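Local atomic coordinates of OsmC family protein (Rhodothermus marinus, PDB entry 5CML), a protein that probably hydrolyses carboxyl esters as a serine esterase, this chain being the alpha/beta-hydrolase domain of a longer protein that also carries an OsmC domain. Residues A35-C40 against G107-G112; L62-T67 against E86-A91. All blocks are in the same frame, centred on the assembly; numbering follows the deposited sequence.

Interaction 1 (A35-C40 against G107-G112); sequences AHCFTC and GHSLGG
The imidazole of H108 lies between two partners. The F38 ring is laid over one face, centroids 3.7 Å apart and planes at 8°, with CZ above the middle of the imidazole. CB of S109 sits over the opposite face, 3.7 Å above the plane. At the edge, C37 N donates to ND1 of H108 at 3.0 Å, nearly in the ring plane. The ring of H229 also meets H108. CG of H108 is anti to its backbone N (chi1 161°), which swings the ring across to the turn at 37-38. A second ring steadies that turn: H36 ND1 accepts from F38 N at 3.0 Å, in plane.

Strands 30-36 and 104-108 run parallel here. H108 N donates to A35 O at 2.9 Å, nearly along the C=O axis, and G107 CA makes a CA-H...O contact to the same oxygen. G111 also faces A35 O. A side chain on G111 would clash with it, so the lack of one lets the helix start close to the strand. C37 SG packs 4.0 Å from S109 CB.

The segment 107-112 fits the nucleophile elbow, GxSxG, of alpha/beta hydrolases. S109 takes the strained positive phi of this turn (60°), and its OG is hydrogen-bonded to H229, consistent with a Ser-His-Asp triad completed by D200. An alanine at H108 would lose the stack and the bond from C37 N, and would probably loosen the turn at 37-38.

With ND1 accepting from C37 N and NE2 bonded to H229 O, H108 is most simply read as neutral with its proton on NE2. It probably serves as a second-shell residue that helps place H229.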
ATOM      1  N   ALA A  35      -0.446   3.230   0.371  1.00 20.79           N
ATOM      2  CA  ALA A  35      -1.791   2.805  -0.012  1.00 20.12           C
ATOM      3  C   ALA A  35      -2.213   1.669   0.894  1.00 21.16           C
ATOM      4  O   ALA A  35      -1.555   0.645   0.931  1.00 21.81           O
ATOM      5  CB  ALA A  35      -1.821   2.372  -1.432  1.00 21.69           C
ATOM      6  N   HIS A  36      -3.300   1.841   1.627  1.00 20.45           N
ATOM      7  CA  HIS A  36      -3.612   0.891   2.689  1.00 21.26           C
ATOM      8  C   HIS A  36      -5.100   0.623   2.828  1.00 21.26           C
ATOM      9  O   HIS A  36      -5.942   1.390   2.324  1.00 21.94           O
ATOM     10  CB  HIS A  36      -3.076   1.421   4.015  1.00 22.42           C
ATOM     11  CG  HIS A  36      -3.836   2.601   4.504  1.00 24.15           C
ATOM     12  ND1 HIS A  36      -4.960   2.483   5.292  1.00 25.85           N
ATOM     13  CD2 HIS A  36      -3.678   3.927   4.265  1.00 24.40           C
ATOM     14  CE1 HIS A  36      -5.447   3.689   5.532  1.00 25.59           C
ATOM     15  NE2 HIS A  36      -4.691   4.578   4.917  1.00 24.93           N
ATOM     16  N   CYS A  37      -5.420  -0.439   3.567  1.00 22.01           N
ATOM     17  CA  CYS A  37      -6.807  -0.823   3.803  1.00 22.21           C
ATOM     18  C   CYS A  37      -7.139  -0.831   5.294  1.00 25.19           C
ATOM     19  O   CYS A  37      -8.052  -1.530   5.718  1.00 25.28           O
ATOM     20  CB  CYS A  37      -7.083  -2.199   3.193  1.00 24.11           C
ATOM     21  SG  CYS A  37      -6.870  -2.206   1.364  1.00 24.90           S
ATOM     22  N   PHE A  38      -6.413  -0.048   6.094  1.00 24.92           N
ATOM     23  CA  PHE A  38      -6.634  -0.082   7.545  1.00 26.02           C
ATOM     24  C   PHE A  38      -7.937   0.600   7.932  1.00 29.32           C
ATOM     25  O   PHE A  38      -8.408   0.439   9.044  1.00 29.76           O
ATOM     26  CB  PHE A  38      -5.475   0.558   8.289  1.00 25.43           C
ATOM     27  CG  PHE A  38      -4.227  -0.233   8.210  1.00 24.50           C
ATOM     28  CD1 PHE A  38      -4.140  -1.463   8.838  1.00 25.73           C
ATOM     29  CD2 PHE A  38      -3.145   0.226   7.493  1.00 24.23           C
ATOM     30  CE1 PHE A  38      -2.984  -2.212   8.760  1.00 26.68           C
ATOM     31  CE2 PHE A  38      -1.990  -0.525   7.402  1.00 23.88           C
ATOM     32  CZ  PHE A  38      -1.908  -1.733   8.039  1.00 25.65           C
ATOM     33  N   THR A  39      -8.527   1.332   6.997  1.00 29.55           N
ATOM     34  CA  THR A  39      -9.826   1.955   7.223  1.00 33.79           C
ATOM     35  C   THR A  39     -10.927   0.908   7.454  1.00 33.57           C
ATOM     36  O   THR A  39     -11.987   1.236   7.978  1.00 36.64           O
ATOM     37  CB  THR A  39     -10.187   2.865   6.044  1.00 37.69           C
ATOM     38  OG1 THR A  39      -9.010   3.567   5.628  1.00 39.73           O
ATOM     39  CG2 THR A  39     -11.229   3.870   6.442  1.00 39.30           C
ATOM     40  N   CYS A  40     -10.653  -0.343   7.085  1.00 30.79           N
ATOM     41  CA  CYS A  40     -11.537  -1.487   7.370  1.00 30.78           C
ATOM     42  C   CYS A  40     -11.675  -1.786   8.859  1.00 31.19           C
ATOM     43  O   CYS A  40     -12.626  -2.447   9.274  1.00 30.68           O
ATOM     44  CB  CYS A  40     -11.024  -2.769   6.661  1.00 29.44           C
ATOM     45  SG  CYS A  40     -11.188  -2.688   4.868  1.00 32.13           S
ATOM     46  N   GLY A 107       2.448  -0.553   0.459  1.00 19.22           N
ATOM     47  CA  GLY A 107       1.088  -0.999   0.246  1.00 19.76           C
ATOM     48  C   GLY A 107       0.651  -2.047   1.247  1.00 20.24           C
ATOM     49  O   GLY A 107       1.359  -3.015   1.478  1.00 21.85           O
ATOM     50  N   HIS A 108      -0.541  -1.880   1.807  1.00 19.07           N
ATOM     51  CA  HIS A 108      -1.113  -2.872   2.712  1.00 19.76           C
ATOM     52  C   HIS A 108      -2.283  -3.580   2.038  1.00 18.31           C
ATOM     53  O   HIS A 108      -3.106  -2.939   1.390  1.00 20.03           O
ATOM     54  CB  HIS A 108      -1.557  -2.193   4.009  1.00 19.92           C
ATOM     55  CG  HIS A 108      -2.542  -2.989   4.807  1.00 21.31           C
ATOM     56  ND1 HIS A 108      -3.856  -2.603   4.973  1.00 21.90           N
ATOM     57  CD2 HIS A 108      -2.389  -4.126   5.529  1.00 21.65           C
ATOM     58  CE1 HIS A 108      -4.476  -3.480   5.744  1.00 22.81           C
ATOM     59  NE2 HIS A 108      -3.611  -4.421   6.084  1.00 21.69           N
ATOM     60  N   SER A 109      -2.314  -4.903   2.167  1.00 19.62           N
ATOM     61  CA  SER A 109      -3.406  -5.743   1.688  1.00 21.89           C
ATOM     62  C   SER A 109      -3.552  -5.575   0.166  1.00 20.54           C
ATOM     63  O   SER A 109      -2.561  -5.662  -0.576  1.00 20.69           O
ATOM     64  CB  SER A 109      -4.699  -5.401   2.450  1.00 22.49           C
ATOM     65  OG  SER A 109      -5.757  -6.277   2.122  1.00 23.14           O
ATOM     66  N   LEU A 110      -4.759  -5.314  -0.299  1.00 22.46           N
ATOM     67  CA  LEU A 110      -4.974  -5.033  -1.724  1.00 23.55           C
ATOM     68  C   LEU A 110      -4.114  -3.878  -2.220  1.00 24.15           C
ATOM     69  O   LEU A 110      -3.716  -3.854  -3.386  1.00 24.41           O
ATOM     70  CB  LEU A 110      -6.444  -4.724  -2.004  1.00 26.78           C
ATOM     71  CG  LEU A 110      -7.380  -5.917  -2.014  1.00 29.13           C
ATOM     72  CD1 LEU A 110      -8.735  -5.434  -2.481  1.00 30.69           C
ATOM     73  CD2 LEU A 110      -6.890  -7.049  -2.934  1.00 31.18           C
ATOM     74  N   GLY A 111      -3.842  -2.909  -1.340  1.00 23.12           N
ATOM     75  CA  GLY A 111      -2.951  -1.816  -1.677  1.00 23.30           C
ATOM     76  C   GLY A 111      -1.542  -2.287  -1.959  1.00 22.36           C
ATOM     77  O   GLY A 111      -0.808  -1.649  -2.709  1.00 24.39           O
ATOM     78  N   GLY A 112      -1.143  -3.394  -1.330  1.00 22.22           N
ATOM     79  CA  GLY A 112       0.163  -3.975  -1.585  1.00 23.83           C
ATOM     80  C   GLY A 112       0.247  -4.532  -3.002  1.00 23.96           C
ATOM     81  O   GLY A 112       1.234  -4.343  -3.725  1.00 24.30           O
TER

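Interaction 2 (L62-T67 against E86-A91)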
ATOM      1  N   LEU A  62       2.391  10.090   2.530  1.00 20.12           N
ATOM      2  CA  LEU A  62       1.053  10.351   2.006  1.00 19.84           C
ATOM      3  C   LEU A  62       0.232   9.074   2.168  1.00 21.84           C
ATOM      4  O   LEU A  62       0.454   8.073   1.475  1.00 22.89           O
ATOM      5  CB  LEU A  62       1.090  10.788   0.542  1.00 20.74           C
ATOM      6  CG  LEU A  62      -0.261  11.193  -0.068  1.00 23.05           C
ATOM      7  CD1 LEU A  62      -0.787  12.490   0.568  1.00 25.26           C
ATOM      8  CD2 LEU A  62      -0.143  11.371  -1.558  1.00 24.42           C
ATOM      9  N   ARG A  63      -0.727   9.124   3.079  1.00 20.94           N
ATOM     10  CA  ARG A  63      -1.615   8.002   3.317  1.00 23.39           C
ATOM     11  C   ARG A  63      -2.780   8.075   2.369  1.00 22.85           C
ATOM     12  O   ARG A  63      -3.525   9.059   2.351  1.00 24.60           O
ATOM     13  CB  ARG A  63      -2.113   8.013   4.751  1.00 23.96           C
ATOM     14  CG  ARG A  63      -1.041   7.715   5.749  1.00 26.65           C
ATOM     15  CD  ARG A  63      -1.600   7.668   7.124  1.00 30.55           C
ATOM     16  NE  ARG A  63      -1.647   8.981   7.766  1.00 32.86           N
ATOM     17  CZ  ARG A  63      -2.727   9.503   8.335  1.00 33.71           C
ATOM     18  NH1 ARG A  63      -3.900   8.862   8.292  1.00 33.66           N
ATOM     19  NH2 ARG A  63      -2.634  10.687   8.929  1.00 34.55           N
ATOM     20  N   PHE A  64      -2.922   7.031   1.566  1.00 22.61           N
ATOM     21  CA  PHE A  64      -3.993   6.960   0.601  1.00 25.20           C
ATOM     22  C   PHE A  64      -4.896   5.804   0.975  1.00 24.56           C
ATOM     23  O   PHE A  64      -4.459   4.656   1.022  1.00 23.26           O
ATOM     24  CB  PHE A  64      -3.438   6.786  -0.805  1.00 28.98           C
ATOM     25  CG  PHE A  64      -4.491   6.681  -1.848  1.00 34.96           C
ATOM     26  CD1 PHE A  64      -5.042   7.824  -2.400  1.00 40.21           C
ATOM     27  CD2 PHE A  64      -4.953   5.443  -2.264  1.00 39.14           C
ATOM     28  CE1 PHE A  64      -6.020   7.737  -3.364  1.00 42.12           C
ATOM     29  CE2 PHE A  64      -5.938   5.350  -3.234  1.00 41.76           C
ATOM     30  CZ  PHE A  64      -6.471   6.497  -3.777  1.00 43.16           C
ATOM     31  N   ASP A  65      -6.148   6.128   1.264  1.00 25.21           N
ATOM     32  CA  ASP A  65      -7.135   5.134   1.665  1.00 26.21           C
ATOM     33  C   ASP A  65      -7.653   4.365   0.459  1.00 25.05           C
ATOM     34  O   ASP A  65      -8.489   4.857  -0.309  1.00 26.16           O
ATOM     35  CB  ASP A  65      -8.291   5.823   2.388  1.00 28.66           C
ATOM     36  CG  ASP A  65      -9.445   4.896   2.656  1.00 32.10           C
ATOM     37  OD1 ASP A  65      -9.230   3.666   2.759  1.00 31.90           O
ATOM     38  OD2 ASP A  65     -10.577   5.407   2.769  1.00 35.16           O
ATOM     39  N   PHE A  66      -7.167   3.138   0.320  1.00 23.60           N
ATOM     40  CA  PHE A  66      -7.463   2.325  -0.850  1.00 26.93           C
ATOM     41  C   PHE A  66      -8.910   1.852  -0.851  1.00 28.07           C
ATOM     42  O   PHE A  66      -9.446   1.474  -1.890  1.00 29.84           O
ATOM     43  CB  PHE A  66      -6.495   1.134  -0.884  1.00 30.38           C
ATOM     44  CG  PHE A  66      -6.511   0.376  -2.166  1.00 35.76           C
ATOM     45  CD1 PHE A  66      -5.745   0.790  -3.244  1.00 37.26           C
ATOM     46  CD2 PHE A  66      -7.305  -0.747  -2.301  1.00 39.26           C
ATOM     47  CE1 PHE A  66      -5.778   0.072  -4.458  1.00 38.19           C
ATOM     48  CE2 PHE A  66      -7.330  -1.463  -3.496  1.00 40.35           C
ATOM     49  CZ  PHE A  66      -6.560  -1.048  -4.567  1.00 40.68           C
ATOM     50  N   THR A  67      -9.546   1.865   0.319  1.00 29.60           N
ATOM     51  CA  THR A  67     -10.896   1.331   0.449  1.00 31.50           C
ATOM     52  C   THR A  67     -11.974   2.292  -0.018  1.00 34.60           C
ATOM     53  O   THR A  67     -13.093   1.870  -0.286  1.00 37.23           O
ATOM     54  CB  THR A  67     -11.232   0.983   1.901  1.00 31.07           C
ATOM     55  OG1 THR A  67     -11.444   2.205   2.615  1.00 33.11           O
ATOM     56  CG2 THR A  67     -10.121   0.161   2.561  1.00 29.61           C
ATOM     57  N   GLU A  86      -5.420   4.148 -11.548  1.00 29.48           N
ATOM     58  CA  GLU A  86      -5.289   5.565 -11.873  1.00 29.30           C
ATOM     59  C   GLU A  86      -5.319   6.457 -10.630  1.00 28.52           C
ATOM     60  O   GLU A  86      -4.620   7.453 -10.581  1.00 28.72           O
ATOM     61  CB  GLU A  86      -6.389   6.005 -12.841  1.00 33.08           C
ATOM     62  CG  GLU A  86      -6.601   7.542 -12.930  1.00 35.80           C
ATOM     63  CD  GLU A  86      -5.312   8.398 -13.057  1.00 36.02           C
ATOM     64  OE1 GLU A  86      -4.228   7.900 -13.452  1.00 34.72           O
ATOM     65  OE2 GLU A  86      -5.395   9.598 -12.732  1.00 35.36           O
ATOM     66  N   ASP A  87      -6.118   6.114  -9.629  1.00 28.22           N
ATOM     67  CA  ASP A  87      -6.115   6.910  -8.403  1.00 28.23           C
ATOM     68  C   ASP A  87      -4.763   6.856  -7.711  1.00 25.15           C
ATOM     69  O   ASP A  87      -4.312   7.855  -7.170  1.00 24.50           O
ATOM     70  CB  ASP A  87      -7.216   6.448  -7.452  1.00 31.13           C
ATOM     71  CG  ASP A  87      -8.593   6.726  -7.999  1.00 35.97           C
ATOM     72  OD1 ASP A  87      -8.714   7.579  -8.904  1.00 36.97           O
ATOM     73  OD2 ASP A  87      -9.555   6.086  -7.535  1.00 39.67           O
ATOM     74  N   LEU A  88      -4.112   5.696  -7.706  1.00 25.08           N
ATOM     75  CA  LEU A  88      -2.770   5.597  -7.130  1.00 26.34           C
ATOM     76  C   LEU A  88      -1.774   6.414  -7.953  1.00 24.73           C
ATOM     77  O   LEU A  88      -0.946   7.138  -7.400  1.00 23.64           O
ATOM     78  CB  LEU A  88      -2.317   4.143  -7.063  1.00 31.99           C
ATOM     79  CG  LEU A  88      -1.894   3.633  -5.703  1.00 39.44           C
ATOM     80  CD1 LEU A  88      -2.973   3.887  -4.631  1.00 40.86           C
ATOM     81  CD2 LEU A  88      -1.567   2.153  -5.840  1.00 40.04           C
ATOM     82  N   ARG A  89      -1.873   6.328  -9.279  1.00 23.57           N
ATOM     83  CA  ARG A  89      -1.000   7.132 -10.129  1.00 23.11           C
ATOM     84  C   ARG A  89      -1.234   8.619  -9.868  1.00 22.43           C
ATOM     85  O   ARG A  89      -0.276   9.384  -9.838  1.00 22.52           O
ATOM     86  CB  ARG A  89      -1.220   6.804 -11.613  1.00 21.16           C
ATOM     87  CG  ARG A  89      -0.876   5.373 -11.967  1.00 23.01           C
ATOM     88  CD  ARG A  89      -1.292   5.084 -13.379  1.00 25.57           C
ATOM     89  NE  ARG A  89      -1.040   3.684 -13.695  1.00 27.39           N
ATOM     90  CZ  ARG A  89      -1.942   2.847 -14.187  1.00 28.96           C
ATOM     91  NH1 ARG A  89      -3.180   3.258 -14.469  1.00 31.26           N
ATOM     92  NH2 ARG A  89      -1.597   1.588 -14.401  1.00 29.24           N
ATOM     93  N   ALA A  90      -2.491   9.009  -9.651  1.00 21.53           N
ATOM     94  CA  ALA A  90      -2.835  10.408  -9.393  1.00 22.90           C
ATOM     95  C   ALA A  90      -2.185  10.904  -8.097  1.00 22.58           C
ATOM     96  O   ALA A  90      -1.764  12.077  -7.987  1.00 22.65           O
ATOM     97  CB  ALA A  90      -4.345  10.575  -9.329  1.00 23.95           C
ATOM     98  N   ALA A  91      -2.083  10.008  -7.121  1.00 22.44           N
ATOM     99  CA  ALA A  91      -1.475  10.361  -5.857  1.00 21.20           C
ATOM    100  C   ALA A  91       0.024  10.577  -6.056  1.00 21.33           C
ATOM    101  O   ALA A  91       0.628  11.461  -5.438  1.00 23.07           O
ATOM    102  CB  ALA A  91      -1.721   9.272  -4.818  1.00 21.23           C
TER
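F64 fills the tight part of this contact. Its CG is anti to the backbone N (chi1 179°), so the ring reaches from strand 59-65 to helix 85-98. One side of the ring meets L88, where F64 CD2 lies 3.5 Å from L88 CD1 and CE2 is almost as near. The tip meets D87, with F64 CZ 3.8 Å from D87 CB. The F64 and D87 side chains cross at about a right angle. D87 meets the ring through its CB, while its OD1 is hydrogen-bonded to N10. The chi1 of L88 (-125°) is far from a staggered value, and it brings CD1 up to the ring.

The strand and helix segments run nearly antiparallel, at 163°, with axes 10.3 Å apart. In the alpha/beta-hydrolase fold this is a helix packed on one face of the central sheet. The chain leaves strand 59-65, passes through a loop that is partly unmodelled, probably disordered, and returns as helix 85-98 before entering the parallel strand 104-108.

Packing is looser at both ends of the strand segment. L62 CD2 stands 4.2 Å from A91 CB, and L33 of the next strand touches both side chains. Toward the other end, F66 turns only a ring edge to L88, with F66 CD1 4.4 Å from L88 CD1. E86 and R89 lie on the partly exposed side of the helix, turned from the strand. They form salt bridges instead, E86 with R93 and R89 with E121 and E175. At the end of the strand, D65 OD1 closes an Asx turn by accepting from T67 N at 3.0 Å, and T67 OG1 donates to the same oxygen.

How the interactions relate
Both contacts are buried and share one sheet, where strands 30-36 and 59-65 are neighbours. Interaction 1 lies nearer the chain centre, at the strand ends that carry the probable active site. Its chemistry is directional: hydrogen bonds and a ring stack. Interaction 2 joins the sheet to helix 85-98 through apolar side chains, and the side of that helix turned from the sheet is partly exposed. Along the chain it is nested inside the loop closed by interaction 1. The two touch directly. H36 O and F66 N are probably hydrogen-bonded at 2.9 Å, and T39 OG1 makes a weak bond to D65 OD1. L110 CB packs on the F66 ring, linking the nucleophile elbow to interaction 2.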